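Local coordinates for putative acyl-CoA N-acyltransferase (Klebsiella pneumoniae subsp. pneumoniae, PDB 3LOD), which is a putative acyl-CoA N-acyltransferase of the GNAT family, which probably transfers an acyl group from acyl-CoA to a substrate not yet identified, at residues I17-A22 with G59-C64; T48-A53 with I67-E72; E72-M77 with T110-T115; R134-P139 with S146-K151. One frame throughout, in Å; residues are numbered along the deposited sequence.

Contact 1 of 4, residues I17-A22 with G59-C64; sequences IALIAA and GEAVGC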
loop_
_atom_site.group_PDB
_atom_site.type_symbol
_atom_site.label_atom_id
_atom_site.label_comp_id
_atom_site.label_asym_id
_atom_site.label_seq_id
_atom_site.Cartn_x
_atom_site.Cartn_y
_atom_site.Cartn_z
ATOM N N ILE A 17 4.949 5.010 -11.431
ATOM C CA ILE A 17 4.501 4.170 -12.504
ATOM C C ILE A 17 5.442 3.006 -12.686
ATOM O O ILE A 17 4.981 1.882 -12.867
ATOM C CB ILE A 17 4.272 4.979 -13.790
ATOM C CG1 ILE A 17 3.070 5.919 -13.569
ATOM C CG2 ILE A 17 4.061 4.031 -14.958
ATOM C CD1 ILE A 17 2.878 6.981 -14.678
ATOM N N ALA A 18 6.736 3.227 -12.546
ATOM C CA ALA A 18 7.708 2.114 -12.732
ATOM C C ALA A 18 7.611 1.032 -11.664
ATOM O O ALA A 18 7.624 -0.194 -11.978
ATOM C CB ALA A 18 9.161 2.622 -12.877
ATOM N N LEU A 19 7.471 1.439 -10.400
ATOM C CA LEU A 19 7.262 0.447 -9.308
ATOM C C LEU A 19 5.947 -0.367 -9.476
ATOM O O LEU A 19 5.940 -1.583 -9.479
ATOM C CB LEU A 19 7.295 1.160 -7.986
ATOM C CG LEU A 19 8.628 1.858 -7.748
ATOM C CD1 LEU A 19 8.470 3.075 -6.814
ATOM C CD2 LEU A 19 9.625 0.821 -7.197
ATOM N N ILE A 20 4.858 0.344 -9.672
ATOM C CA ILE A 20 3.580 -0.197 -10.028
ATOM C C ILE A 20 3.658 -1.183 -11.221
ATOM O O ILE A 20 3.155 -2.299 -11.147
ATOM C CB ILE A 20 2.663 1.037 -10.284
ATOM C CG1 ILE A 20 2.392 1.710 -8.946
ATOM C CG2 ILE A 20 1.349 0.732 -10.920
ATOM C CD1 ILE A 20 2.635 0.781 -7.762
ATOM N N ALA A 21 4.297 -0.773 -12.310
ATOM C CA ALA A 21 4.484 -1.645 -13.470
ATOM C C ALA A 21 5.232 -2.927 -13.065
ATOM O O ALA A 21 4.808 -4.037 -13.448
ATOM C CB ALA A 21 5.189 -0.914 -14.565
ATOM N N ALA A 22 6.313 -2.790 -12.295
ATOM C CA ALA A 22 7.061 -3.972 -11.803
ATOM C C ALA A 22 6.155 -4.844 -10.905
ATOM O O ALA A 22 6.181 -6.064 -11.016
ATOM C CB ALA A 22 8.374 -3.544 -11.009
ATOM N N GLY A 59 18.663 8.156 -3.279
ATOM C CA GLY A 59 17.456 8.972 -3.497
ATOM C C GLY A 59 16.499 8.303 -4.465
ATOM O O GLY A 59 15.437 8.840 -4.768
ATOM N N GLU A 60 16.911 7.127 -4.935
ATOM C CA GLU A 60 16.158 6.197 -5.777
ATOM C C GLU A 60 14.842 5.674 -5.097
ATOM O O GLU A 60 14.889 5.048 -4.021
ATOM C CB GLU A 60 17.141 5.034 -6.074
ATOM C CG GLU A 60 16.804 4.033 -7.185
ATOM C CD GLU A 60 17.569 2.659 -7.000
ATOM O OE1 GLU A 60 18.502 2.592 -6.139
ATOM O OE2 GLU A 60 17.218 1.644 -7.693
ATOM N N ALA A 61 13.679 5.925 -5.713
ATOM C CA ALA A 61 12.420 5.327 -5.246
ATOM C C ALA A 61 12.515 3.833 -5.433
ATOM O O ALA A 61 12.844 3.333 -6.500
ATOM C CB ALA A 61 11.282 5.839 -5.990
ATOM N N VAL A 62 12.223 3.112 -4.370
ATOM C CA VAL A 62 12.713 1.759 -4.226
ATOM C C VAL A 62 11.508 0.954 -3.732
ATOM O O VAL A 62 11.538 -0.263 -3.682
ATOM C CB VAL A 62 13.987 1.809 -3.275
ATOM C CG1 VAL A 62 13.692 1.571 -1.801
ATOM C CG2 VAL A 62 15.129 0.978 -3.797
ATOM N N GLY A 63 10.426 1.660 -3.427
ATOM C CA GLY A 63 9.192 1.053 -2.924
ATOM C C GLY A 63 8.079 2.101 -2.890
ATOM O O GLY A 63 8.347 3.306 -2.952
ATOM N N CYS A 64 6.824 1.680 -2.835
ATOM C CA CYS A 64 5.768 2.676 -2.708
ATOM C C CYS A 64 4.495 2.067 -2.241
ATOM O O CYS A 64 4.405 0.818 -2.170
ATOM C CB CYS A 64 5.497 3.322 -4.055
ATOM S SG CYS A 64 4.886 2.110 -5.290
#
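Leu19 lays its two methyls on flat peptide groups of strand 61-64; no ring takes part. Its CD2 methyl sits over one face of the peptide joining Val62 to Gly63, 3.9 Å from Val62 C. Its CD1 methyl lies by the next peptide, with CD1 3.9 Å from Gly63 O. Both methyls come from the helix side. The backbone of Val62 is bonded to Ile54 and Asp83, and that of Gly63 to Ile54. No hydrogen bond joins the two segments.

Two side chains of the strand point back at the helix. Ala61 CB touches Leu19 CD1 at 4.0 Å. Cys64 reaches further in. Its SG stands between the backbone N and the carbonyl carbon (chi1 63°), where it meets two helix residues. SG is 3.7 Å from Leu19 CB and 3.6 Å from Ile20 CD1. That last methyl is brought to the sulfur by an almost eclipsed torsion, chi2 -20°, which may reflect strain or only the limited resolution. Val62 points the other way.

Leu19 also packs on Tyr81 and Ile20 on Arg79, both of strand 74-82. Helix 14-26 therefore covers two adjacent strands. Its short segment runs at 63° to strand 61-64, with 8.4 Å between the axes. Val62 and Gly63 together face Ile54, which makes a classic beta bulge here. The contact is part of the helix-on-sheet packing of the alpha/beta GNAT fold.

Contact 2 of 4, residues T48-A53 with I67-E72; sequences TVIALA and IVLSEE
Ile50 and Ile67 stand side by side on one face of a beta hairpin, built from strands 49-55 and 61-69 of the GNAT sheet. They form an antiparallel hydrogen-bonded pair. Both hold CG1 anti to the carbonyl carbon, at chi1 -68° in Ile50 and -71° in Ile67. With CG1 placed alike, the two chains rise from the same face and come nearest at their bases, Ile50 CB to Ile67 CB at 4.3 Å. This face is the buried one. Ile67 packs on Leu99 of helix 91-104 and on Met77 of the next strand.

Val49 and Val68 form the neighbouring non-hydrogen-bonded pair. Their side chains point to the opposite face, which is less buried. Leu41 and Lys78 touch Val68 there.

The backbones are clamped by three hydrogen bonds. Ile50 N donates to Ile67 O at 2.8 Å, and Ile67 N donates back to Ile50 O at 2.7 Å. Leu69 N reaches Thr48 O at 2.9 Å, with an N-H...O angle of 167°. Two CA-H...O contacts accompany these bonds: Val68 CA lies near Thr48 O, and Val49 CA near Ile67 O.

At the Thr48-Leu69 end the pairing runs out, while at the other end it continues through Leu52 and Gly65. The Thr48 hydroxyl is hydrogen-bonded to Pro45 O, while Leu69 also packs against Arg106. Thr48 CB comes to 3.8 Å from Leu69 O. A lighter touch links the two strands near this end: Ile50 CD1 meets Leu69 CD1 at 4.4 Å.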
loop_
_atom_site.group_PDB
_atom_site.type_symbol
_atom_site.label_atom_id
_atom_site.label_comp_id
_atom_site.label_asym_id
_atom_site.label_seq_id
_atom_site.Cartn_x
_atom_site.Cartn_y
_atom_site.Cartn_z
ATOM N N THR A 48 -8.353 12.562 -2.428
ATOM C CA THR A 48 -8.785 11.293 -1.913
ATOM C C THR A 48 -7.695 10.236 -1.980
ATOM O O THR A 48 -7.917 9.106 -1.557
ATOM C CB THR A 48 -10.036 10.761 -2.646
ATOM O OG1 THR A 48 -9.659 10.214 -3.924
ATOM C CG2 THR A 48 -11.137 11.860 -2.771
ATOM N N VAL A 49 -6.515 10.587 -2.477
ATOM C CA VAL A 49 -5.447 9.604 -2.603
ATOM C C VAL A 49 -4.208 10.002 -1.803
ATOM O O VAL A 49 -3.695 11.115 -1.964
ATOM C CB VAL A 49 -5.038 9.440 -4.099
ATOM C CG1 VAL A 49 -3.807 8.482 -4.283
ATOM C CG2 VAL A 49 -6.240 8.999 -4.961
ATOM N N ILE A 50 -3.751 9.113 -0.919
ATOM C CA ILE A 50 -2.439 9.263 -0.293
ATOM C C ILE A 50 -1.504 8.285 -0.978
ATOM O O ILE A 50 -1.824 7.083 -1.106
ATOM C CB ILE A 50 -2.456 8.903 1.208
ATOM C CG1 ILE A 50 -3.266 9.913 2.015
ATOM C CG2 ILE A 50 -1.039 8.774 1.798
ATOM C CD1 ILE A 50 -3.760 9.262 3.306
ATOM N N ALA A 51 -0.342 8.786 -1.372
ATOM C CA ALA A 51 0.629 7.991 -2.061
ATOM C C ALA A 51 2.000 8.386 -1.541
ATOM O O ALA A 51 2.343 9.587 -1.473
ATOM C CB ALA A 51 0.540 8.278 -3.513
ATOM N N LEU A 52 2.789 7.374 -1.208
ATOM C CA LEU A 52 4.129 7.560 -0.618
ATOM C C LEU A 52 5.193 6.689 -1.289
ATOM O O LEU A 52 4.862 5.631 -1.852
ATOM C CB LEU A 52 4.086 7.189 0.871
ATOM C CG LEU A 52 3.157 7.961 1.819
ATOM C CD1 LEU A 52 3.293 7.483 3.289
ATOM C CD2 LEU A 52 3.338 9.474 1.720
ATOM N N ALA A 53 6.458 7.098 -1.185
ATOM C CA ALA A 53 7.600 6.298 -1.713
ATOM C C ALA A 53 8.689 6.121 -0.675
ATOM O O ALA A 53 8.858 6.983 0.191
ATOM C CB ALA A 53 8.179 6.950 -2.934
ATOM N N ILE A 67 -3.139 4.852 -0.346
ATOM C CA ILE A 67 -4.404 4.655 0.335
ATOM C C ILE A 67 -5.403 5.545 -0.351
ATOM O O ILE A 67 -5.144 6.744 -0.559
ATOM C CB ILE A 67 -4.314 5.055 1.814
ATOM C CG1 ILE A 67 -3.478 4.032 2.562
ATOM C CG2 ILE A 67 -5.723 5.190 2.438
ATOM C CD1 ILE A 67 -3.092 4.483 3.949
ATOM N N VAL A 68 -6.540 4.955 -0.699
ATOM C CA VAL A 68 -7.673 5.681 -1.261
ATOM C C VAL A 68 -8.697 5.823 -0.161
ATOM O O VAL A 68 -9.182 4.792 0.348
ATOM C CB VAL A 68 -8.320 4.870 -2.363
ATOM C CG1 VAL A 68 -9.648 5.565 -2.861
ATOM C CG2 VAL A 68 -7.326 4.635 -3.506
ATOM N N LEU A 69 -9.014 7.080 0.207
ATOM C CA LEU A 69 -9.966 7.426 1.279
ATOM C C LEU A 69 -11.415 7.674 0.841
ATOM O O LEU A 69 -11.678 8.388 -0.119
ATOM C CB LEU A 69 -9.529 8.697 1.953
ATOM C CG LEU A 69 -8.129 8.887 2.467
ATOM C CD1 LEU A 69 -7.937 10.392 2.587
ATOM C CD2 LEU A 69 -8.138 8.249 3.798
ATOM N N SER A 70 -12.363 7.151 1.616
ATOM C CA SER A 70 -13.767 7.262 1.311
ATOM C C SER A 70 -14.344 8.335 2.218
ATOM O O SER A 70 -13.707 8.755 3.192
ATOM C CB SER A 70 -14.425 5.933 1.612
ATOM O OG SER A 70 -14.906 5.890 2.962
ATOM N N GLU A 71 -15.558 8.779 1.923
ATOM C CA GLU A 71 -16.106 9.843 2.749
ATOM C C GLU A 71 -16.655 9.341 4.101
ATOM O O GLU A 71 -16.943 10.145 4.971
ATOM C CB GLU A 71 -17.079 10.774 1.988
ATOM C CG GLU A 71 -18.179 10.074 1.204
ATOM C CD GLU A 71 -18.883 11.009 0.210
ATOM O OE1 GLU A 71 -18.236 11.442 -0.780
ATOM O OE2 GLU A 71 -20.083 11.295 0.411
ATOM N N GLU A 72 -16.747 8.030 4.307
ATOM C CA GLU A 72 -17.126 7.553 5.644
ATOM C C GLU A 72 -15.945 7.171 6.564
ATOM O O GLU A 72 -16.145 6.476 7.575
ATOM C CB GLU A 72 -18.152 6.422 5.565
ATOM C CG GLU A 72 -19.460 6.837 4.945
ATOM C CD GLU A 72 -20.109 8.062 5.623
ATOM O OE1 GLU A 72 -20.050 8.191 6.890
ATOM O OE2 GLU A 72 -20.678 8.904 4.874
#

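Contact 3 of 4, residues E72-M77 with T110-T115; sequences EGFGEM and TLRLET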
loop_
_atom_site.group_PDB
_atom_site.type_symbol
_atom_site.label_atom_id
_atom_site.label_comp_id
_atom_site.label_asym_id
_atom_site.label_seq_id
_atom_site.Cartn_x
_atom_site.Cartn_y
_atom_site.Cartn_z
ATOM N N GLU A 72 -16.747 8.030 4.307
ATOM C CA GLU A 72 -17.126 7.553 5.644
ATOM C C GLU A 72 -15.945 7.171 6.564
ATOM O O GLU A 72 -16.145 6.476 7.575
ATOM C CB GLU A 72 -18.152 6.422 5.565
ATOM C CG GLU A 72 -19.460 6.837 4.945
ATOM C CD GLU A 72 -20.109 8.062 5.623
ATOM O OE1 GLU A 72 -20.050 8.191 6.890
ATOM O OE2 GLU A 72 -20.678 8.904 4.874
ATOM N N GLY A 73 -14.729 7.623 6.224
ATOM C CA GLY A 73 -13.577 7.364 7.076
ATOM C C GLY A 73 -12.883 6.011 6.915
ATOM O O GLY A 73 -11.933 5.713 7.673
ATOM N N PHE A 74 -13.330 5.180 5.967
ATOM C CA PHE A 74 -12.534 4.034 5.522
ATOM C C PHE A 74 -11.471 4.490 4.523
ATOM O O PHE A 74 -11.601 5.537 3.895
ATOM C CB PHE A 74 -13.423 2.959 4.893
ATOM C CG PHE A 74 -14.378 2.363 5.874
ATOM C CD1 PHE A 74 -15.600 2.977 6.138
ATOM C CD2 PHE A 74 -14.020 1.271 6.629
ATOM C CE1 PHE A 74 -16.479 2.474 7.082
ATOM C CE2 PHE A 74 -14.923 0.753 7.576
ATOM C CZ PHE A 74 -16.126 1.368 7.798
ATOM N N GLY A 75 -10.401 3.719 4.437
ATOM C CA GLY A 75 -9.296 3.968 3.540
ATOM C C GLY A 75 -9.007 2.602 2.931
ATOM O O GLY A 75 -9.072 1.559 3.629
ATOM N N GLU A 76 -8.737 2.567 1.632
ATOM C CA GLU A 76 -8.297 1.320 1.087
ATOM C C GLU A 76 -6.809 1.434 0.743
ATOM O O GLU A 76 -6.414 2.359 0.002
ATOM C CB GLU A 76 -9.116 0.944 -0.112
ATOM C CG GLU A 76 -8.551 -0.273 -0.729
ATOM C CD GLU A 76 -9.253 -0.712 -1.976
ATOM O OE1 GLU A 76 -10.366 -0.184 -2.314
ATOM O OE2 GLU A 76 -8.706 -1.628 -2.593
ATOM N N MET A 77 -6.015 0.502 1.265
ATOM C CA MET A 77 -4.550 0.368 0.978
ATOM C C MET A 77 -4.289 -0.501 -0.255
ATOM O O MET A 77 -4.789 -1.647 -0.394
ATOM C CB MET A 77 -3.781 -0.232 2.151
ATOM C CG MET A 77 -2.297 -0.059 1.955
ATOM S SD MET A 77 -1.275 -0.234 3.437
ATOM C CE MET A 77 -1.875 1.075 4.369
ATOM N N THR A 110 -10.360 3.178 9.741
ATOM C CA THR A 110 -10.187 1.749 9.453
ATOM C C THR A 110 -9.517 1.677 8.099
ATOM O O THR A 110 -9.945 2.376 7.141
ATOM C CB THR A 110 -11.520 1.066 9.341
ATOM O OG1 THR A 110 -12.232 1.213 10.580
ATOM C CG2 THR A 110 -11.358 -0.373 9.096
ATOM N N LEU A 111 -8.444 0.877 8.024
ATOM C CA LEU A 111 -7.810 0.584 6.750
ATOM C C LEU A 111 -8.140 -0.780 6.321
ATOM O O LEU A 111 -7.981 -1.677 7.109
ATOM C CB LEU A 111 -6.314 0.611 6.890
ATOM C CG LEU A 111 -5.720 1.905 6.454
ATOM C CD1 LEU A 111 -4.251 1.627 6.355
ATOM C CD2 LEU A 111 -6.347 2.332 5.096
ATOM N N ARG A 112 -8.534 -0.957 5.069
ATOM C CA ARG A 112 -8.753 -2.288 4.540
ATOM C C ARG A 112 -7.918 -2.511 3.322
ATOM O O ARG A 112 -7.541 -1.540 2.670
ATOM C CB ARG A 112 -10.179 -2.409 4.066
ATOM C CG ARG A 112 -11.107 -1.902 5.027
ATOM C CD ARG A 112 -12.179 -1.181 4.304
ATOM N NE ARG A 112 -13.394 -1.589 4.943
ATOM C CZ ARG A 112 -14.585 -1.294 4.473
ATOM N NH1 ARG A 112 -14.669 -0.532 3.373
ATOM N NH2 ARG A 112 -15.666 -1.713 5.143
ATOM N N LEU A 113 -7.695 -3.783 2.954
ATOM C CA LEU A 113 -6.990 -4.048 1.715
ATOM C C LEU A 113 -7.457 -5.357 1.130
ATOM O O LEU A 113 -7.925 -6.236 1.867
ATOM C CB LEU A 113 -5.439 -4.066 1.945
ATOM C CG LEU A 113 -5.041 -5.141 2.949
ATOM C CD1 LEU A 113 -4.810 -6.472 2.231
ATOM C CD2 LEU A 113 -3.864 -4.787 3.821
ATOM N N GLU A 114 -7.305 -5.480 -0.189
ATOM C CA GLU A 114 -7.452 -6.738 -0.917
ATOM C C GLU A 114 -6.070 -7.054 -1.547
ATOM O O GLU A 114 -5.481 -6.183 -2.166
ATOM C CB GLU A 114 -8.540 -6.562 -1.999
ATOM C CG GLU A 114 -8.898 -7.800 -2.876
ATOM C CD GLU A 114 -7.824 -8.209 -3.923
ATOM O OE1 GLU A 114 -7.359 -7.376 -4.761
ATOM O OE2 GLU A 114 -7.451 -9.411 -3.913
ATOM N N THR A 115 -5.546 -8.266 -1.349
ATOM C CA THR A 115 -4.525 -8.863 -2.249
ATOM C C THR A 115 -4.835 -10.303 -2.585
ATOM O O THR A 115 -5.537 -10.980 -1.838
ATOM C CB THR A 115 -3.108 -9.030 -1.625
ATOM O OG1 THR A 115 -3.207 -9.145 -0.191
ATOM C CG2 THR A 115 -2.130 -7.939 -2.104
HETATM O O HOH W 1 -6.534 -3.249 -1.712
#
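Gly75 and Leu111 pair at the tight part of this contact between parallel strands. Gly75 has no side chain, and Leu111 turns its CD2 methyl into that place, 3.2 Å from Gly75 O. Backbone bonds close the ladder: Gly75 N to Thr110 O, Arg112 N to Gly75 O at 2.9 Å, and Met77 N to Arg112 O. On this buried face Met77 CB also meets Leu113 CB at 4.2 Å.

The other face is more exposed. There the Arg112 guanidinium lies flat on the Phe74 ring, centres 4.0 Å apart and planes at 29°. Phe74 CD2 is over the middle of the guanidinium, 3.4 Å from Arg112 CZ. Thr110 CB adds a touch at 3.7 Å to the same Phe74 CD2.

Beyond Met77 a water takes the place of a direct bond. Glu114 N donates to it at 2.8 Å, and the water lies 2.7 Å from Met77 O. Glu76 OE2 is within bonding reach of it too, and is also bound to Tyr140 OH. This bridge is consistent with the splaying of the two parallel strands that forms the acyl-CoA cleft in GNAT enzymes.

The strands belong to a beta-alpha-beta unit whose connecting helix, 91-104, packs Leu96 and Leu99 on Met77. Strand 61-69 flanks one side of the pair and strand 146-152 the other.

Contact 4 of 4, residues R134-P139 with S146-K151; sequences RCAFAP and SVFMEK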
loop_
_atom_site.group_PDB
_atom_site.type_symbol
_atom_site.label_atom_id
_atom_site.label_comp_id
_atom_site.label_asym_id
_atom_site.label_seq_id
_atom_site.Cartn_x
_atom_site.Cartn_y
_atom_site.Cartn_z
ATOM N N ARG A 134 -10.846 -10.720 6.646
ATOM C CA ARG A 134 -12.261 -10.389 6.729
ATOM C C ARG A 134 -12.890 -10.742 5.374
ATOM O O ARG A 134 -12.201 -11.213 4.471
ATOM C CB ARG A 134 -12.433 -8.910 7.049
ATOM C CG ARG A 134 -12.360 -8.088 5.821
ATOM C CD ARG A 134 -12.332 -6.654 6.102
ATOM N NE ARG A 134 -13.657 -6.291 6.559
ATOM C CZ ARG A 134 -14.706 -6.084 5.763
ATOM N NH1 ARG A 134 -15.865 -5.778 6.295
ATOM N NH2 ARG A 134 -14.592 -6.185 4.436
ATOM N N CYS A 135 -14.197 -10.533 5.242
ATOM C CA CYS A 135 -14.914 -10.768 3.977
ATOM C C CYS A 135 -14.687 -9.639 2.991
ATOM O O CYS A 135 -14.302 -8.550 3.390
ATOM C CB CYS A 135 -16.435 -10.801 4.220
ATOM S SG CYS A 135 -16.907 -11.316 5.836
ATOM N N ALA A 136 -15.028 -9.897 1.730
ATOM C CA ALA A 136 -15.210 -8.872 0.696
ATOM C C ALA A 136 -15.857 -7.571 1.185
ATOM O O ALA A 136 -16.750 -7.615 2.014
ATOM C CB ALA A 136 -16.043 -9.455 -0.430
ATOM N N PHE A 137 -15.402 -6.430 0.663
ATOM C CA PHE A 137 -16.027 -5.122 0.898
ATOM C C PHE A 137 -16.117 -4.432 -0.443
ATOM O O PHE A 137 -15.381 -4.780 -1.363
ATOM C CB PHE A 137 -15.216 -4.260 1.886
ATOM C CG PHE A 137 -13.697 -4.201 1.605
ATOM C CD1 PHE A 137 -12.843 -5.091 2.182
ATOM C CD2 PHE A 137 -13.158 -3.224 0.816
ATOM C CE1 PHE A 137 -11.459 -5.048 1.942
ATOM C CE2 PHE A 137 -11.780 -3.180 0.557
ATOM C CZ PHE A 137 -10.937 -4.078 1.120
ATOM N N ALA A 138 -17.007 -3.462 -0.569
ATOM C CA ALA A 138 -17.157 -2.717 -1.813
ATOM C C ALA A 138 -15.780 -2.216 -2.177
ATOM O O ALA A 138 -15.020 -1.884 -1.281
ATOM C CB ALA A 138 -18.154 -1.530 -1.628
ATOM N N PRO A 139 -15.420 -2.205 -3.478
ATOM C CA PRO A 139 -16.234 -2.714 -4.581
ATOM C C PRO A 139 -15.821 -4.123 -5.018
ATOM O O PRO A 139 -15.833 -4.399 -6.209
ATOM C CB PRO A 139 -15.918 -1.716 -5.703
ATOM C CG PRO A 139 -14.454 -1.407 -5.497
ATOM C CD PRO A 139 -14.200 -1.535 -3.985
ATOM N N SER A 146 -9.071 -14.000 -3.314
ATOM C CA SER A 146 -8.545 -12.739 -2.852
ATOM C C SER A 146 -8.471 -12.961 -1.354
ATOM O O SER A 146 -9.129 -13.894 -0.806
ATOM C CB SER A 146 -9.551 -11.635 -3.115
ATOM O OG SER A 146 -9.528 -11.240 -4.466
ATOM N N VAL A 147 -7.670 -12.132 -0.694
ATOM C CA VAL A 147 -7.654 -12.042 0.772
ATOM C C VAL A 147 -7.948 -10.591 1.108
ATOM O O VAL A 147 -7.300 -9.678 0.581
ATOM C CB VAL A 147 -6.282 -12.420 1.369
ATOM C CG1 VAL A 147 -6.349 -12.528 2.866
ATOM C CG2 VAL A 147 -5.832 -13.732 0.802
ATOM N N PHE A 148 -8.956 -10.397 1.947
ATOM C CA PHE A 148 -9.329 -9.100 2.421
ATOM C C PHE A 148 -8.849 -9.027 3.831
ATOM O O PHE A 148 -8.956 -10.034 4.546
ATOM C CB PHE A 148 -10.831 -8.973 2.384
ATOM C CG PHE A 148 -11.395 -9.196 1.021
ATOM C CD1 PHE A 148 -11.381 -8.163 0.068
ATOM C CD2 PHE A 148 -11.935 -10.442 0.669
ATOM C CE1 PHE A 148 -11.895 -8.356 -1.216
ATOM C CE2 PHE A 148 -12.455 -10.645 -0.609
ATOM C CZ PHE A 148 -12.427 -9.590 -1.558
ATOM N N MET A 149 -8.327 -7.851 4.226
ATOM C CA MET A 149 -7.807 -7.625 5.581
ATOM C C MET A 149 -8.152 -6.225 6.064
ATOM O O MET A 149 -8.343 -5.311 5.274
ATOM C CB MET A 149 -6.265 -7.889 5.644
ATOM C CG MET A 149 -5.753 -9.155 4.884
ATOM S SD MET A 149 -3.991 -9.629 5.235
ATOM C CE MET A 149 -4.301 -10.048 6.970
ATOM N N GLU A 150 -8.277 -6.021 7.367
ATOM C CA GLU A 150 -8.397 -4.666 7.837
ATOM C C GLU A 150 -7.844 -4.510 9.216
ATOM O O GLU A 150 -7.512 -5.477 9.854
ATOM C CB GLU A 150 -9.832 -4.145 7.762
ATOM C CG GLU A 150 -10.858 -4.824 8.718
ATOM C CD GLU A 150 -12.180 -4.025 8.876
ATOM O OE1 GLU A 150 -12.701 -3.958 10.028
ATOM O OE2 GLU A 150 -12.679 -3.461 7.855
ATOM N N LYS A 151 -7.763 -3.265 9.648
ATOM C CA LYS A 151 -7.118 -2.885 10.870
ATOM C C LYS A 151 -7.762 -1.566 11.358
ATOM O O LYS A 151 -7.871 -0.616 10.582
ATOM C CB LYS A 151 -5.660 -2.616 10.558
ATOM C CG LYS A 151 -4.875 -2.249 11.772
ATOM C CD LYS A 151 -3.508 -1.781 11.398
ATOM C CE LYS A 151 -2.775 -1.456 12.653
ATOM N NZ LYS A 151 -1.348 -1.299 12.373
#
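Phe148 of strand 146-152 is covered by the loop that follows the short edge strand 132-134, in the C-terminal part of the sheet. Residues 135-137 of this loop fold over the ring. Ala136 CA lies above the centre of one face, 3.5 Å from the Phe148 centroid and 9° off the ring normal: a CH-pi contact. Ala136 CB lies above the same face, toward its CE2-CZ side, 3.8 Å from Phe148 CE2. Phe137 meets the ring differently. The edge of Phe148 is turned toward the face of Phe137 in an offset edge-to-face pair, with planes at 71° and centroids 5.5 Å apart. The closest atoms are Phe137 CE1 and Phe148 CD1, at 3.6 Å.

Arg134 holds the strand through its backbone and its side chain. Its backbone N donates to Phe148 O at 2.9 Å, approaching from above the carbonyl plane. A chi1 of 84° sets its CG beside Phe148 CB. CD continues extended and packs 3.5 Å from Glu150 CG; a bend about CG-CD then places NE. Arg134 NE comes within 3.3 Å of Glu150 OE2. This salt bridge works through charge alone, because the oxygen is well out of the guanidinium plane and no N-H points at it. Glu150 has a second, weak and long ion pair with Arg112.

Strand 146-152 lies between strands 110-116 and 132-134. Phe148 packs on Glu114 and Phe137 on Arg112, both of strand 110-116. On the other face, Met149 is covered by Tyr126 and Thr127 of helix 120-128.

Overall arrangement
All four contacts reach one mixed sheet. Contacts 1 and 2 share strand 61-69 and touch where Cys64 CB lies 3.3 Å from Leu52 O, although their centres are 18 Å apart. Contacts 2 and 3 have centres about 9 Å apart and share Glu72; Val68 O and Glu76 N, 2.6 Å apart, probably form a hydrogen bond. Contact 4 continues from contact 3, with centres about 8 Å apart and a probable bond between Thr115 O and Val147 N, at 2.7 Å. Contacts 1 and 4 are farthest apart, about 25 Å between centres. The cleft expected for acyl-CoA would open beyond contact 3, where its parallel strands probably diverge.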